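Local coordinates for protein sulfate adenylyltransferase (Allochromatium vinosum, PDB 4DNX) that catalyses the transfer of an adenylyl group from ATP to sulfate, giving adenosine 5'-phosphosulfate and diphosphate, at residues Val181-Arg184 with His185-Glu189; Asp316-Thr320 with Asp321-Ile325; Pro381-Ala384 with Gln385-Asp389. All blocks are in the same frame, centred on the assembly; numbering follows the deposited sequence.

The three contacts follow one another along the chain, all in its ATP-sulfurylase part, and none touches another. Contact 1 spans nearly all of helix 180-190, which leads into strand 195-200, the central strand of the five-stranded parallel sheet. Contact 2 is the loop between helix 309-316 and strand 326-329; the centres of contacts 1 and 2 are about 24 Å apart. Contact 3 opens helix 381-393 near the C-terminus, its centre about 41 Å from that of contact 2, on the opposite side of the chain's centre. Contact 1 packs on strand 260-266 and contact 2 leads into strand 326-329, the two outermost strands of the Rossmann-like sheet, while contact 1 alone also meets the second subunit.

Contact 1. Residues Val181-Arg184 with His185-Glu189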
ATOM      1  N   VAL A 181      -2.706   7.430  -7.554  1.00  9.79           N
ATOM      2  CA  VAL A 181      -3.966   6.774  -7.869  1.00 11.58           C
ATOM      3  C   VAL A 181      -4.692   6.371  -6.556  1.00 11.12           C
ATOM      4  O   VAL A 181      -5.895   6.666  -6.376  1.00 11.82           O
ATOM      5  CB  VAL A 181      -3.735   5.535  -8.786  1.00 12.50           C
ATOM      6  CG1 VAL A 181      -5.015   4.695  -8.908  1.00 13.45           C
ATOM      7  CG2 VAL A 181      -3.167   5.988 -10.177  1.00 13.64           C
ATOM      8  N   GLU A 182      -3.954   5.750  -5.644  1.00 10.83           N
ATOM      9  CA  GLU A 182      -4.601   5.235  -4.414  1.00 12.08           C
ATOM     10  C   GLU A 182      -4.910   6.379  -3.438  1.00 12.07           C
ATOM     11  O   GLU A 182      -5.951   6.310  -2.747  1.00 13.71           O
ATOM     12  CB  GLU A 182      -3.713   4.191  -3.746  1.00 15.53           C
ATOM     13  CG  GLU A 182      -4.336   3.500  -2.477  1.00 17.20           C
ATOM     14  CD  GLU A 182      -5.742   2.858  -2.676  1.00 21.01           C
ATOM     15  OE1 GLU A 182      -6.180   2.575  -3.822  1.00 21.53           O
ATOM     16  OE2 GLU A 182      -6.406   2.584  -1.637  1.00 24.11           O
ATOM     17  N   ILE A 183      -4.051   7.395  -3.391  1.00 10.57           N
ATOM     18  CA  ILE A 183      -4.361   8.575  -2.515  1.00 10.92           C
ATOM     19  C   ILE A 183      -5.661   9.231  -3.008  1.00 11.15           C
ATOM     20  O   ILE A 183      -6.577   9.530  -2.184  1.00 12.10           O
ATOM     21  CB  ILE A 183      -3.200   9.540  -2.504  1.00 10.54           C
ATOM     22  CG1 ILE A 183      -2.051   8.911  -1.714  1.00  9.98           C
ATOM     23  CG2 ILE A 183      -3.594  10.846  -1.890  1.00 10.02           C
ATOM     24  CD1 ILE A 183      -0.716   9.731  -1.724  1.00 10.11           C
ATOM     25  N   ARG A 184      -5.797   9.427  -4.345  1.00 10.84           N
ATOM     26  CA  ARG A 184      -7.053   9.980  -4.914  1.00 13.27           C
ATOM     27  C   ARG A 184      -8.291   9.118  -4.550  1.00 15.74           C
ATOM     28  O   ARG A 184      -9.338   9.663  -4.161  1.00 16.54           O
ATOM     29  CB  ARG A 184      -6.875  10.163  -6.472  1.00 14.55           C
ATOM     30  CG  ARG A 184      -7.957  10.873  -7.295  1.00 19.87           C
ATOM     31  CD  ARG A 184      -7.323  11.177  -8.696  1.00 18.34           C
ATOM     32  NE  ARG A 184      -6.611  12.485  -8.756  1.00 16.43           N
ATOM     33  CZ  ARG A 184      -7.230  13.636  -9.023  1.00 16.65           C
ATOM     34  NH1 ARG A 184      -8.574  13.674  -9.207  1.00 18.47           N
ATOM     35  NH2 ARG A 184      -6.557  14.778  -9.040  1.00 16.99           N
ATOM     36  N   HIS A 185      -8.174   7.786  -4.632  1.00 15.55           N
ATOM     37  CA  HIS A 185      -9.297   6.890  -4.279  1.00 17.03           C
ATOM     38  C   HIS A 185      -9.692   7.067  -2.821  1.00 16.29           C
ATOM     39  O   HIS A 185     -10.890   7.183  -2.528  1.00 17.07           O
ATOM     40  CB  HIS A 185      -8.881   5.431  -4.488  1.00 20.22           C
ATOM     41  CG  HIS A 185      -8.832   5.015  -5.924  1.00 22.26           C
ATOM     42  ND1 HIS A 185      -7.956   4.046  -6.388  1.00 27.70           N
ATOM     43  CD2 HIS A 185      -9.506   5.455  -7.005  1.00 27.07           C
ATOM     44  CE1 HIS A 185      -8.125   3.894  -7.687  1.00 25.02           C
ATOM     45  NE2 HIS A 185      -9.069   4.719  -8.085  1.00 27.05           N
ATOM     46  N   GLU A 186      -8.681   7.065  -1.941  1.00 15.77           N
ATOM     47  CA  GLU A 186      -8.912   7.206  -0.497  0.70 16.99           C
ATOM     48  C   GLU A 186      -9.505   8.564  -0.099  1.00 16.61           C
ATOM     49  O   GLU A 186     -10.405   8.606   0.747  1.00 16.50           O
ATOM     50  CB  GLU A 186      -7.645   6.922   0.294  0.70 18.39           C
ATOM     51  CG  GLU A 186      -7.778   7.146   1.797  0.70 23.83           C
ATOM     52  CD  GLU A 186      -6.770   6.353   2.620  0.70 27.70           C
ATOM     53  OE1 GLU A 186      -6.955   6.331   3.856  0.70 22.02           O
ATOM     54  OE2 GLU A 186      -5.807   5.753   2.039  0.70 27.84           O
ATOM     55  N   ILE A 187      -9.020   9.659  -0.695  1.00 15.21           N
ATOM     56  CA  ILE A 187      -9.647  10.995  -0.455  1.00 15.13           C
ATOM     57  C   ILE A 187     -11.122  10.921  -0.830  1.00 18.64           C
ATOM     58  O   ILE A 187     -12.019  11.421  -0.108  1.00 18.61           O
ATOM     59  CB  ILE A 187      -8.940  12.108  -1.262  1.00 14.49           C
ATOM     60  CG1 ILE A 187      -7.572  12.397  -0.627  1.00 12.29           C
ATOM     61  CG2 ILE A 187      -9.822  13.372  -1.322  1.00 16.24           C
ATOM     62  CD1 ILE A 187      -6.633  13.271  -1.491  1.00 11.62           C
ATOM     63  N   GLN A 188     -11.388  10.252  -1.947  1.00 20.08           N
ATOM     64  CA  GLN A 188     -12.725  10.214  -2.505  1.00 24.94           C
ATOM     65  C   GLN A 188     -13.657   9.551  -1.555  1.00 25.36           C
ATOM     66  O   GLN A 188     -14.755  10.072  -1.228  1.00 27.52           O
ATOM     67  CB  GLN A 188     -12.707   9.404  -3.793  1.00 28.53           C
ATOM     68  CG  GLN A 188     -12.622  10.254  -4.962  1.00 35.68           C
ATOM     69  CD  GLN A 188     -13.966  10.458  -5.583  1.00 40.62           C
ATOM     70  OE1 GLN A 188     -14.984  10.534  -4.881  1.00 40.68           O
ATOM     71  NE2 GLN A 188     -13.989  10.540  -6.911  1.00 38.76           N
ATOM     72  N   GLU A 189     -13.235   8.404  -1.073  1.00 24.39           N
ATOM     73  CA  GLU A 189     -14.150   7.632  -0.303  0.70 26.07           C
ATOM     74  C   GLU A 189     -14.347   8.216   1.091  1.00 25.73           C
ATOM     75  O   GLU A 189     -15.476   8.179   1.607  1.00 26.46           O
ATOM     76  CB  GLU A 189     -13.741   6.163  -0.266  0.70 25.58           C
ATOM     77  CG  GLU A 189     -14.920   5.250   0.093  0.70 22.63           C
ATOM     78  CD  GLU A 189     -15.277   5.402   1.558  0.70 20.11           C
ATOM     79  OE1 GLU A 189     -14.296   5.650   2.318  0.70 21.22           O
ATOM     80  OE2 GLU A 189     -16.470   5.340   1.956  0.70 18.02           O
TER
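The imidazole of H185 settles against the turn 181-184, with a backbone carbonyl, a carboxylate and a methyl group around it. Among the polar contacts, V181 O lies over one ring face, offset toward the rim, while it also accepts the H185 backbone N at 3.1 Å. At the ring edge and in its plane, H185 ND1 gives a weak hydrogen bond of 3.4 Å to E182 OE1, with carboxylate and ring planes 70° apart. E182 reaches that edge because its chain bends at chi2 (54°); its OE2 makes a salt bridge to R178 of the second subunit.

V181 CG1 makes a van der Waals contact with H185 CE1 at 3.4 Å, the two side chains running alongside. The apolar pair is I183 CG2 with I187 CD1 at 3.9 Å, and both isoleucines pack on M261 of strand 260-266. R184 NE bonds N286 O at the end of helix 274-287, and NH1 bonds I2 O near the N-terminus.

Regular backbone bonds hold the frame: E186 N to E182 O and I187 N to I183 O, both 2.9 Å. The pattern is an amphipathic alpha-helix of a Rossmann-like domain, one face on the parallel sheet and another at the dimer interface.

Contact 2. Residues Asp316-Thr320 with Asp321-Ile325; sequences DAVPT and DVLAI
Water 1 bridges P319 and L323, receiving the L323 backbone N-H at 3.0 Å and donating to P319 O at 3.3 Å. It therefore ties the carbonyl that opens the turn to the amide just beyond it, a link across the bend that the protein does not make directly. The bend is a type II beta turn from P319 to V322, with T320 and D321 at its corners. D321 adopts a positive phi (55°), as the third residue of this turn type does, and no direct hydrogen bond joins the two halves.

Side chains supply the rest of the closure. V322 does most of it with its two methyls: CG2 meets V318 CG1 at 3.7 Å and comes within 3.3 Å of P319 O, while CG1 lies 3.8 Å from P319 CB. The V322 chi1 of -66° sets CG2 between the backbone N and the carbonyl carbon, where it faces both of these partners, and turns CG1 to the proline ring. V318 CG1, set anti to its own backbone N, also approaches L323 CD1 at 4.3 Å, a looser touch. At the corner itself T320 CG2 and D321 OD2 stand side by side, 4.0 Å apart, both residues being exposed. Trading V322 for an alanine would probably leave both V318 CG1 and P319 CB without their methyl partners and open a gap beside V318 and P319.

The loop joins helix 309-316 to strand 326-329. F78 packs on P319 and V322, V318 rests on V278 of helix 274-287, and from that same helix Q285 OE1 accepts the backbone N-H groups of A324 and I325, pinning the chain as it enters the strand.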
ATOM      1  N   ASP A 316       4.277  34.866 -10.823  1.00 42.22           N
ATOM      2  CA  ASP A 316       4.742  35.372 -12.109  1.00 47.27           C
ATOM      3  C   ASP A 316       5.153  34.262 -13.057  1.00 43.68           C
ATOM      4  O   ASP A 316       4.644  34.201 -14.183  1.00 46.77           O
ATOM      5  CB  ASP A 316       5.883  36.391 -11.928  1.00 53.25           C
ATOM      6  CG  ASP A 316       6.563  36.281 -10.561  1.00 55.58           C
ATOM      7  OD1 ASP A 316       6.837  35.140 -10.126  1.00 49.61           O
ATOM      8  OD2 ASP A 316       6.809  37.335  -9.929  1.00 56.59           O
ATOM      9  N   ALA A 317       6.044  33.380 -12.606  1.00 35.48           N
ATOM     10  CA  ALA A 317       6.680  32.444 -13.516  1.00 34.24           C
ATOM     11  C   ALA A 317       5.771  31.302 -13.964  1.00 33.02           C
ATOM     12  O   ALA A 317       5.843  30.879 -15.117  1.00 35.46           O
ATOM     13  CB  ALA A 317       8.015  31.897 -12.950  1.00 34.08           C
ATOM     14  N   VAL A 318       4.936  30.785 -13.069  1.00 30.18           N
ATOM     15  CA  VAL A 318       4.091  29.651 -13.429  1.00 29.88           C
ATOM     16  C   VAL A 318       2.957  30.200 -14.307  1.00 33.21           C
ATOM     17  O   VAL A 318       2.265  31.113 -13.881  1.00 33.86           O
ATOM     18  CB  VAL A 318       3.518  28.933 -12.169  1.00 27.05           C
ATOM     19  CG1 VAL A 318       2.495  27.864 -12.565  1.00 25.42           C
ATOM     20  CG2 VAL A 318       4.658  28.300 -11.368  1.00 24.22           C
ATOM     21  N   PRO A 319       2.787  29.647 -15.514  1.00 35.02           N
ATOM     22  CA  PRO A 319       1.765  30.163 -16.438  1.00 39.94           C
ATOM     23  C   PRO A 319       0.384  30.183 -15.796  1.00 39.98           C
ATOM     24  O   PRO A 319       0.066  29.324 -14.943  1.00 39.71           O
ATOM     25  CB  PRO A 319       1.793  29.165 -17.599  1.00 37.37           C
ATOM     26  CG  PRO A 319       3.081  28.435 -17.475  1.00 40.04           C
ATOM     27  CD  PRO A 319       3.399  28.405 -16.015  1.00 36.53           C
ATOM     28  N   THR A 320      -0.439  31.148 -16.188  1.00 42.39           N
ATOM     29  CA  THR A 320      -1.767  31.303 -15.588  1.00 42.55           C
ATOM     30  C   THR A 320      -2.631  30.064 -15.816  1.00 40.43           C
ATOM     31  O   THR A 320      -2.630  29.472 -16.912  1.00 40.84           O
ATOM     32  CB  THR A 320      -2.531  32.524 -16.168  1.00 46.69           C
ATOM     33  OG1 THR A 320      -1.590  33.496 -16.629  1.00 46.49           O
ATOM     34  CG2 THR A 320      -3.448  33.139 -15.107  1.00 45.04           C
ATOM     35  N   ASP A 321      -3.347  29.684 -14.767  1.00 37.25           N
ATOM     36  CA  ASP A 321      -4.317  28.589 -14.812  1.00 40.16           C
ATOM     37  C   ASP A 321      -3.817  27.201 -15.317  1.00 35.67           C
ATOM     38  O   ASP A 321      -4.622  26.361 -15.719  1.00 36.96           O
ATOM     39  CB  ASP A 321      -5.596  29.051 -15.542  1.00 48.81           C
ATOM     40  CG  ASP A 321      -6.260  30.263 -14.858  1.00 55.54           C
ATOM     41  OD1 ASP A 321      -7.037  30.991 -15.520  1.00 58.72           O
ATOM     42  OD2 ASP A 321      -6.000  30.493 -13.655  1.00 58.91           O
ATOM     43  N   VAL A 322      -2.514  26.944 -15.293  1.00 26.88           N
ATOM     44  CA  VAL A 322      -2.072  25.555 -15.526  1.00 24.42           C
ATOM     45  C   VAL A 322      -2.325  24.641 -14.318  1.00 22.18           C
ATOM     46  O   VAL A 322      -2.536  23.423 -14.474  1.00 22.90           O
ATOM     47  CB  VAL A 322      -0.597  25.437 -15.992  1.00 23.24           C
ATOM     48  CG1 VAL A 322      -0.457  26.066 -17.379  1.00 27.11           C
ATOM     49  CG2 VAL A 322       0.345  26.066 -14.990  1.00 22.60           C
ATOM     50  N   LEU A 323      -2.284  25.224 -13.124  1.00 20.60           N
ATOM     51  CA  LEU A 323      -2.516  24.479 -11.887  1.00 19.28           C
ATOM     52  C   LEU A 323      -3.786  24.946 -11.245  1.00 20.62           C
ATOM     53  O   LEU A 323      -4.066  26.131 -11.231  1.00 22.08           O
ATOM     54  CB  LEU A 323      -1.380  24.707 -10.873  1.00 19.34           C
ATOM     55  CG  LEU A 323      -0.037  24.042 -11.220  1.00 18.86           C
ATOM     56  CD1 LEU A 323       1.040  24.496 -10.235  1.00 21.54           C
ATOM     57  CD2 LEU A 323      -0.121  22.528 -11.225  1.00 21.89           C
ATOM     58  N   ALA A 324      -4.539  24.009 -10.684  1.00 18.54           N
ATOM     59  CA  ALA A 324      -5.705  24.352  -9.905  1.00 18.39           C
ATOM     60  C   ALA A 324      -5.449  24.319  -8.412  1.00 17.29           C
ATOM     61  O   ALA A 324      -6.177  24.952  -7.657  1.00 17.50           O
ATOM     62  CB  ALA A 324      -6.907  23.468 -10.274  1.00 19.83           C
ATOM     63  N   ILE A 325      -4.433  23.558  -7.984  1.00 15.52           N
ATOM     64  CA  ILE A 325      -4.061  23.503  -6.551  1.00 14.87           C
ATOM     65  C   ILE A 325      -3.623  24.892  -6.083  1.00 16.36           C
ATOM     66  O   ILE A 325      -2.997  25.652  -6.861  1.00 17.05           O
ATOM     67  CB  ILE A 325      -2.989  22.417  -6.288  1.00 14.01           C
ATOM     68  CG1 ILE A 325      -2.749  22.199  -4.778  1.00 13.49           C
ATOM     69  CG2 ILE A 325      -1.651  22.710  -7.052  1.00 12.93           C
ATOM     70  CD1 ILE A 325      -1.922  20.891  -4.421  1.00 13.33           C
TER
HETATM   71  O   HOH W   1      -1.517  28.034 -12.401  1.00 25.59           O

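Contact 3. Residues Pro381-Ala384 with Gln385-Asp389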
ATOM      1  N   PRO A 381       3.646  14.826  24.832  1.00 19.84           N
ATOM      2  CA  PRO A 381       4.338  13.816  25.670  1.00 20.78           C
ATOM      3  C   PRO A 381       4.459  12.431  25.005  1.00 20.17           C
ATOM      4  O   PRO A 381       5.489  11.767  25.170  1.00 20.87           O
ATOM      5  CB  PRO A 381       3.472  13.732  26.939  1.00 22.90           C
ATOM      6  CG  PRO A 381       2.737  15.034  26.971  1.00 23.51           C
ATOM      7  CD  PRO A 381       2.515  15.446  25.577  1.00 20.69           C
ATOM      8  N   GLU A 382       3.427  11.987  24.280  1.00 18.86           N
ATOM      9  CA  GLU A 382       3.456  10.616  23.735  1.00 18.88           C
ATOM     10  C   GLU A 382       4.409  10.514  22.548  1.00 17.94           C
ATOM     11  O   GLU A 382       5.015   9.453  22.322  1.00 18.05           O
ATOM     12  CB  GLU A 382       2.059  10.190  23.259  1.00 19.52           C
ATOM     13  CG  GLU A 382       1.056  10.220  24.393  1.00 21.41           C
ATOM     14  CD  GLU A 382       0.340  11.568  24.575  1.00 23.00           C
ATOM     15  OE1 GLU A 382      -0.650  11.540  25.336  1.00 25.17           O
ATOM     16  OE2 GLU A 382       0.767  12.626  24.026  1.00 21.05           O
ATOM     17  N   VAL A 383       4.533  11.617  21.822  1.00 16.69           N
ATOM     18  CA  VAL A 383       5.498  11.698  20.697  1.00 16.55           C
ATOM     19  C   VAL A 383       6.935  11.759  21.304  1.00 17.59           C
ATOM     20  O   VAL A 383       7.863  11.025  20.881  1.00 17.73           O
ATOM     21  CB  VAL A 383       5.186  12.907  19.785  1.00 15.94           C
ATOM     22  CG1 VAL A 383       6.251  13.055  18.680  1.00 16.68           C
ATOM     23  CG2 VAL A 383       3.733  12.776  19.117  1.00 16.05           C
ATOM     24  N   ALA A 384       7.120  12.626  22.283  1.00 18.29           N
ATOM     25  CA  ALA A 384       8.410  12.707  22.970  1.00 19.75           C
ATOM     26  C   ALA A 384       8.834  11.334  23.493  1.00 21.73           C
ATOM     27  O   ALA A 384      10.033  10.957  23.413  1.00 21.34           O
ATOM     28  CB  ALA A 384       8.334  13.718  24.120  1.00 21.49           C
ATOM     29  N   GLN A 385       7.892  10.591  24.095  1.00 21.12           N
ATOM     30  CA  GLN A 385       8.264   9.301  24.688  1.00 22.99           C
ATOM     31  C   GLN A 385       8.795   8.315  23.624  1.00 21.52           C
ATOM     32  O   GLN A 385       9.798   7.609  23.868  1.00 22.40           O
ATOM     33  CB  GLN A 385       7.125   8.648  25.461  1.00 25.03           C
ATOM     34  CG  GLN A 385       7.596   7.556  26.373  1.00 27.46           C
ATOM     35  CD  GLN A 385       8.530   8.114  27.461  1.00 31.06           C
ATOM     36  OE1 GLN A 385       8.180   9.074  28.163  1.00 32.87           O
ATOM     37  NE2 GLN A 385       9.735   7.561  27.551  1.00 33.87           N
ATOM     38  N   ILE A 386       8.126   8.280  22.484  1.00 20.70           N
ATOM     39  CA  ILE A 386       8.516   7.389  21.370  1.00 20.55           C
ATOM     40  C   ILE A 386       9.972   7.682  20.949  1.00 21.03           C
ATOM     41  O   ILE A 386      10.810   6.762  20.846  1.00 21.70           O
ATOM     42  CB  ILE A 386       7.555   7.503  20.205  1.00 20.02           C
ATOM     43  CG1 ILE A 386       6.262   6.749  20.541  1.00 20.20           C
ATOM     44  CG2 ILE A 386       8.186   6.984  18.848  1.00 21.13           C
ATOM     45  CD1 ILE A 386       5.150   7.045  19.558  1.00 20.18           C
ATOM     46  N   LEU A 387      10.266   8.967  20.774  1.00 20.08           N
ATOM     47  CA  LEU A 387      11.629   9.395  20.403  1.00 20.70           C
ATOM     48  C   LEU A 387      12.654   9.149  21.533  1.00 21.41           C
ATOM     49  O   LEU A 387      13.778   8.677  21.278  1.00 21.75           O
ATOM     50  CB  LEU A 387      11.621  10.853  19.932  1.00 20.94           C
ATOM     51  CG  LEU A 387      10.845  10.961  18.594  1.00 23.09           C
ATOM     52  CD1 LEU A 387      10.537  12.388  18.248  1.00 23.31           C
ATOM     53  CD2 LEU A 387      11.657  10.271  17.465  1.00 25.36           C
ATOM     54  N   MET A 388      12.292   9.433  22.784  1.00 21.91           N
ATOM     55  CA  MET A 388      13.242   9.227  23.894  1.00 23.71           C
ATOM     56  C   MET A 388      13.578   7.761  24.049  1.00 24.83           C
ATOM     57  O   MET A 388      14.725   7.410  24.360  1.00 24.86           O
ATOM     58  CB  MET A 388      12.703   9.781  25.209  1.00 25.07           C
ATOM     59  CG  MET A 388      12.810  11.276  25.205  1.00 26.00           C
ATOM     60  SD  MET A 388      12.373  12.044  26.740  1.00 30.39           S
ATOM     61  CE  MET A 388      10.603  11.734  26.687  1.00 27.91           C
ATOM     62  N   ASP A 389      12.581   6.908  23.801  1.00 24.82           N
ATOM     63  CA  ASP A 389      12.766   5.466  23.943  1.00 27.40           C
ATOM     64  C   ASP A 389      13.719   4.994  22.864  1.00 26.60           C
ATOM     65  O   ASP A 389      14.621   4.188  23.167  1.00 28.51           O
ATOM     66  CB  ASP A 389      11.432   4.707  23.858  1.00 29.23           C
ATOM     67  CG  ASP A 389      10.631   4.768  25.163  1.00 31.87           C
ATOM     68  OD1 ASP A 389      11.100   5.344  26.161  1.00 32.40           O
ATOM     69  OD2 ASP A 389       9.486   4.270  25.166  1.00 36.09           O
TER
HETATM   70  O   HOH W   2       7.276  11.989  27.426  1.00 30.62           O
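The opening turns of helix 381-393 form this contact, and P381, the first residue of the helix, offers a carbonyl that is held twice. P381 O accepts Q385 N at 2.9 Å and also a hydrogen bond from water 2, likewise at 2.9 Å. The same water donates to Q385 OE1, bracing the amide against the helix start. At the other end of that amide, Q385 NE2 reaches D389 OD1 at 3.0 Å; OD1 lies in the plane of the Q385 amide, while NE2 comes to the carboxylate from above its plane. The bend at chi2 (63°) lays the glutamine along the helix surface, where it spans water and aspartate; D389 OD1 also pairs with R392.

Another face is apolar. M388 curls back at its thioether (chi3 -70°), bringing CE to 4.0 Å from A384 CB and 3.4 Å from A384 O, the carbonyl that M388 N binds at 2.8 Å. V383 CG1 and L387 CD1 pass at 4.4 Å. A384, L387 and M388 all lean on L368 of helix 361-369, whereas E382 turns to Y254 of helix 240-254. Such a division, polar side chains bridged along one side and apolar ones buried on another, is that of an amphipathic helix packed against two neighbouring helices.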